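Local atomic coordinates of putative endonuclease/exonuclease/phosphatase family protein (Bacteroides thetaiotaomicron, PDB entry 3MPR), a protein that is probably a metal-dependent hydrolase of the endonuclease/exonuclease/phosphatase family, likely to cleave nucleic acids. Residues G48-F53 against N140-H145. Sequence-based numbering, arbitrary orientation.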
ATOM      1  N   GLY A  48      -1.594 -11.952  11.563  1.00  7.74           N
ATOM      2  CA  GLY A  48      -2.374 -13.152  11.737  1.00 10.62           C
ATOM      3  C   GLY A  48      -2.857 -13.605  10.379  1.00 11.56           C
ATOM      4  O   GLY A  48      -3.255 -12.790   9.540  1.00  9.77           O
ATOM      5  N   THR A  49      -2.780 -14.905  10.144  1.00  9.46           N
ATOM      6  CA  THR A  49      -3.304 -15.495   8.920  1.00  8.49           C
ATOM      7  C   THR A  49      -4.404 -16.496   9.252  1.00  9.80           C
ATOM      8  O   THR A  49      -4.454 -17.025  10.358  1.00 11.28           O
ATOM      9  CB  THR A  49      -2.207 -16.235   8.142  1.00 11.88           C
ATOM     10  OG1 THR A  49      -1.739 -17.356   8.913  1.00 12.06           O
ATOM     11  CG2 THR A  49      -1.047 -15.290   7.817  1.00  5.77           C
ATOM     12  N   GLN A  50      -5.277 -16.773   8.291  1.00  6.89           N
ATOM     13  CA  GLN A  50      -6.265 -17.821   8.480  1.00  9.84           C
ATOM     14  C   GLN A  50      -6.292 -18.757   7.270  1.00 12.87           C
ATOM     15  O   GLN A  50      -5.885 -18.379   6.165  1.00  8.81           O
ATOM     16  CB  GLN A  50      -7.650 -17.236   8.767  1.00  9.38           C
ATOM     17  CG  GLN A  50      -7.675 -16.213   9.912  1.00  8.86           C
ATOM     18  CD  GLN A  50      -7.275 -14.810   9.479  1.00 10.36           C
ATOM     19  OE1 GLN A  50      -7.660 -14.338   8.405  1.00 10.19           O
ATOM     20  NE2 GLN A  50      -6.509 -14.123  10.327  1.00  5.85           N
ATOM     21  N   GLU A  51      -6.743 -19.984   7.518  1.00  9.51           N
ATOM     22  CA  GLU A  51      -7.009 -21.003   6.495  1.00 14.02           C
ATOM     23  C   GLU A  51      -5.830 -21.800   5.951  1.00 14.39           C
ATOM     24  O   GLU A  51      -6.025 -22.675   5.113  1.00 14.95           O
ATOM     25  CB  GLU A  51      -7.829 -20.441   5.332  1.00 13.44           C
ATOM     26  CG  GLU A  51      -9.241 -20.061   5.720  1.00 13.97           C
ATOM     27  CD  GLU A  51     -10.186 -19.938   4.532  1.00 16.53           C
ATOM     28  OE1 GLU A  51      -9.974 -20.629   3.503  1.00 16.74           O
ATOM     29  OE2 GLU A  51     -11.166 -19.171   4.646  1.00 15.99           O
ATOM     30  N   CYS A  52      -4.616 -21.519   6.397  1.00 11.06           N
ATOM     31  CA  CYS A  52      -3.473 -22.231   5.828  1.00 11.70           C
ATOM     32  C   CYS A  52      -3.337 -23.662   6.339  1.00 12.33           C
ATOM     33  O   CYS A  52      -3.341 -23.902   7.536  1.00 12.34           O
ATOM     34  CB  CYS A  52      -2.177 -21.498   6.144  1.00 12.31           C
ATOM     35  SG  CYS A  52      -1.960 -19.989   5.183  1.00 15.84           S
ATOM     36  N   PHE A  53      -3.166 -24.600   5.420  1.00 10.97           N
ATOM     37  CA  PHE A  53      -2.711 -25.922   5.800  1.00 11.89           C
ATOM     38  C   PHE A  53      -1.208 -25.821   6.011  1.00 12.20           C
ATOM     39  O   PHE A  53      -0.586 -24.845   5.605  1.00 13.80           O
ATOM     40  CB  PHE A  53      -3.055 -26.942   4.710  1.00 10.51           C
ATOM     41  CG  PHE A  53      -4.522 -27.205   4.570  1.00 19.85           C
ATOM     42  CD1 PHE A  53      -5.215 -27.868   5.564  1.00 23.94           C
ATOM     43  CD2 PHE A  53      -5.203 -26.815   3.429  1.00 26.31           C
ATOM     44  CE1 PHE A  53      -6.567 -28.119   5.438  1.00 30.01           C
ATOM     45  CE2 PHE A  53      -6.555 -27.060   3.298  1.00 28.83           C
ATOM     46  CZ  PHE A  53      -7.238 -27.714   4.304  1.00 30.71           C
ATOM     47  N   ASN A 140      -4.888 -14.526  17.322  1.00  8.62           N
ATOM     48  CA  ASN A 140      -5.390 -14.653  15.960  1.00  9.69           C
ATOM     49  C   ASN A 140      -6.351 -15.837  15.878  1.00 11.99           C
ATOM     50  O   ASN A 140      -6.086 -16.882  16.458  1.00 11.59           O
ATOM     51  CB  ASN A 140      -4.206 -14.829  15.009  1.00  5.99           C
ATOM     52  CG  ASN A 140      -4.625 -14.997  13.572  1.00  8.94           C
ATOM     53  OD1 ASN A 140      -5.447 -14.236  13.056  1.00  9.76           O
ATOM     54  ND2 ASN A 140      -4.051 -15.999  12.906  1.00  7.88           N
ATOM     55  N   LEU A 141      -7.471 -15.673  15.178  1.00  6.61           N
ATOM     56  CA  LEU A 141      -8.472 -16.737  15.132  1.00 12.41           C
ATOM     57  C   LEU A 141      -9.295 -16.699  13.850  1.00 14.66           C
ATOM     58  O   LEU A 141      -9.176 -15.783  13.039  1.00 11.62           O
ATOM     59  CB  LEU A 141      -9.406 -16.667  16.359  1.00 10.38           C
ATOM     60  CG  LEU A 141     -10.222 -15.383  16.604  1.00 10.42           C
ATOM     61  CD1 LEU A 141     -11.402 -15.253  15.634  1.00  9.06           C
ATOM     62  CD2 LEU A 141     -10.742 -15.353  18.028  1.00 11.21           C
ATOM     63  N   HIS A 142     -10.135 -17.712  13.695  1.00 11.02           N
ATOM     64  CA  HIS A 142     -11.069 -17.808  12.587  1.00  8.40           C
ATOM     65  C   HIS A 142     -12.341 -18.406  13.167  1.00 12.44           C
ATOM     66  O   HIS A 142     -12.348 -19.562  13.588  1.00 13.45           O
ATOM     67  CB  HIS A 142     -10.497 -18.715  11.492  1.00 10.72           C
ATOM     68  CG  HIS A 142     -11.344 -18.780  10.260  1.00 13.64           C
ATOM     69  ND1 HIS A 142     -10.929 -19.403   9.103  1.00 12.71           N
ATOM     70  CD2 HIS A 142     -12.581 -18.291  10.003  1.00 16.59           C
ATOM     71  CE1 HIS A 142     -11.878 -19.300   8.186  1.00 11.87           C
ATOM     72  NE2 HIS A 142     -12.893 -18.634   8.709  1.00 14.44           N
HETATM   73  N   MSE A 143     -13.397 -17.600  13.217  1.00  9.76           N
HETATM   74  CA  MSE A 143     -14.660 -17.961  13.859  1.00 12.47           C
HETATM   75  C   MSE A 143     -15.480 -18.968  13.040  1.00 16.77           C
HETATM   76  O   MSE A 143     -15.258 -19.138  11.842  1.00 15.29           O
HETATM   77  CB  MSE A 143     -15.498 -16.703  14.064  1.00  9.21           C
HETATM   78  CG  MSE A 143     -14.933 -15.688  15.034  1.00 13.98           C
HETATM   79 SE   MSE A 143     -15.122 -16.380  16.856  1.00 25.06          SE
HETATM   80  CE  MSE A 143     -15.455 -14.703  17.779  1.00 12.45           C
ATOM     81  N   ASP A 144     -16.446 -19.624  13.686  1.00 16.72           N
ATOM     82  CA  ASP A 144     -17.301 -20.574  12.983  1.00 12.85           C
ATOM     83  C   ASP A 144     -18.378 -19.813  12.210  1.00 18.52           C
ATOM     84  O   ASP A 144     -18.851 -18.774  12.664  1.00 16.34           O
ATOM     85  CB  ASP A 144     -17.948 -21.553  13.964  1.00 17.70           C
ATOM     86  CG  ASP A 144     -18.613 -22.720  13.262  1.00 17.77           C
ATOM     87  OD1 ASP A 144     -19.860 -22.772  13.222  1.00 20.73           O
ATOM     88  OD2 ASP A 144     -17.884 -23.570  12.733  1.00 19.00           O
ATOM     89  N   HIS A 145     -18.773 -20.327  11.048  1.00 16.65           N
ATOM     90  CA  HIS A 145     -19.736 -19.603  10.214  1.00 18.86           C
ATOM     91  C   HIS A 145     -21.190 -19.904  10.570  1.00 23.36           C
ATOM     92  O   HIS A 145     -22.076 -19.111  10.268  1.00 23.94           O
ATOM     93  CB  HIS A 145     -19.487 -19.877   8.729  1.00 22.94           C
ATOM     94  CG  HIS A 145     -19.541 -21.328   8.367  1.00 23.34           C
ATOM     95  ND1 HIS A 145     -18.715 -22.270   8.940  1.00 25.36           N
ATOM     96  CD2 HIS A 145     -20.329 -22.001   7.494  1.00 23.92           C
ATOM     97  CE1 HIS A 145     -18.988 -23.460   8.435  1.00 26.95           C
ATOM     98  NE2 HIS A 145     -19.958 -23.322   7.549  1.00 24.91           N
TER
HETATM   99  O   HOH W   1      -8.626 -21.013   9.397  1.00 17.64           O
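With CG anti to the backbone N (chi1 179°), the amide of Asn140 reaches across to strand 46-50, while Gln50, bent at chi2 (83°), swings back to meet it. The two amide planes stand 60° apart. Asn140 ND2 donates to Thr49 O at 2.8 Å, and Gln50 NE2 gives a hydrogen to Asn140 OD1 at 2.9 Å, in the carbonyl plane and on a lone pair. OD1 takes a second bond from Thr176 OG1, so the buried amide is gripped at both ends. Asn140 CG also lies 3.4 Å from Gly48 CA, where a side chain would collide with OD1. Strands 46-50 and 135-142 belong to the two different sheets of the DNase I-like sandwich, and their ends run nearly parallel here. An alanine in place of Asn140 would probably leave Thr49 O and Gln50 NE2 without this partner between the sheets. Farther on, His142 turns its ring toward Glu51, a magnesium ligand of this protein, though no ion is bound to this chain; CE1 lies 3.6 Å from Glu51 OE2, whose own bond comes from Asn13, while OE1 is held by Arg15 and Asn16. One water, at the ring edge, joins His142 ND1 (2.8 Å) to Glu51 N (2.9 Å).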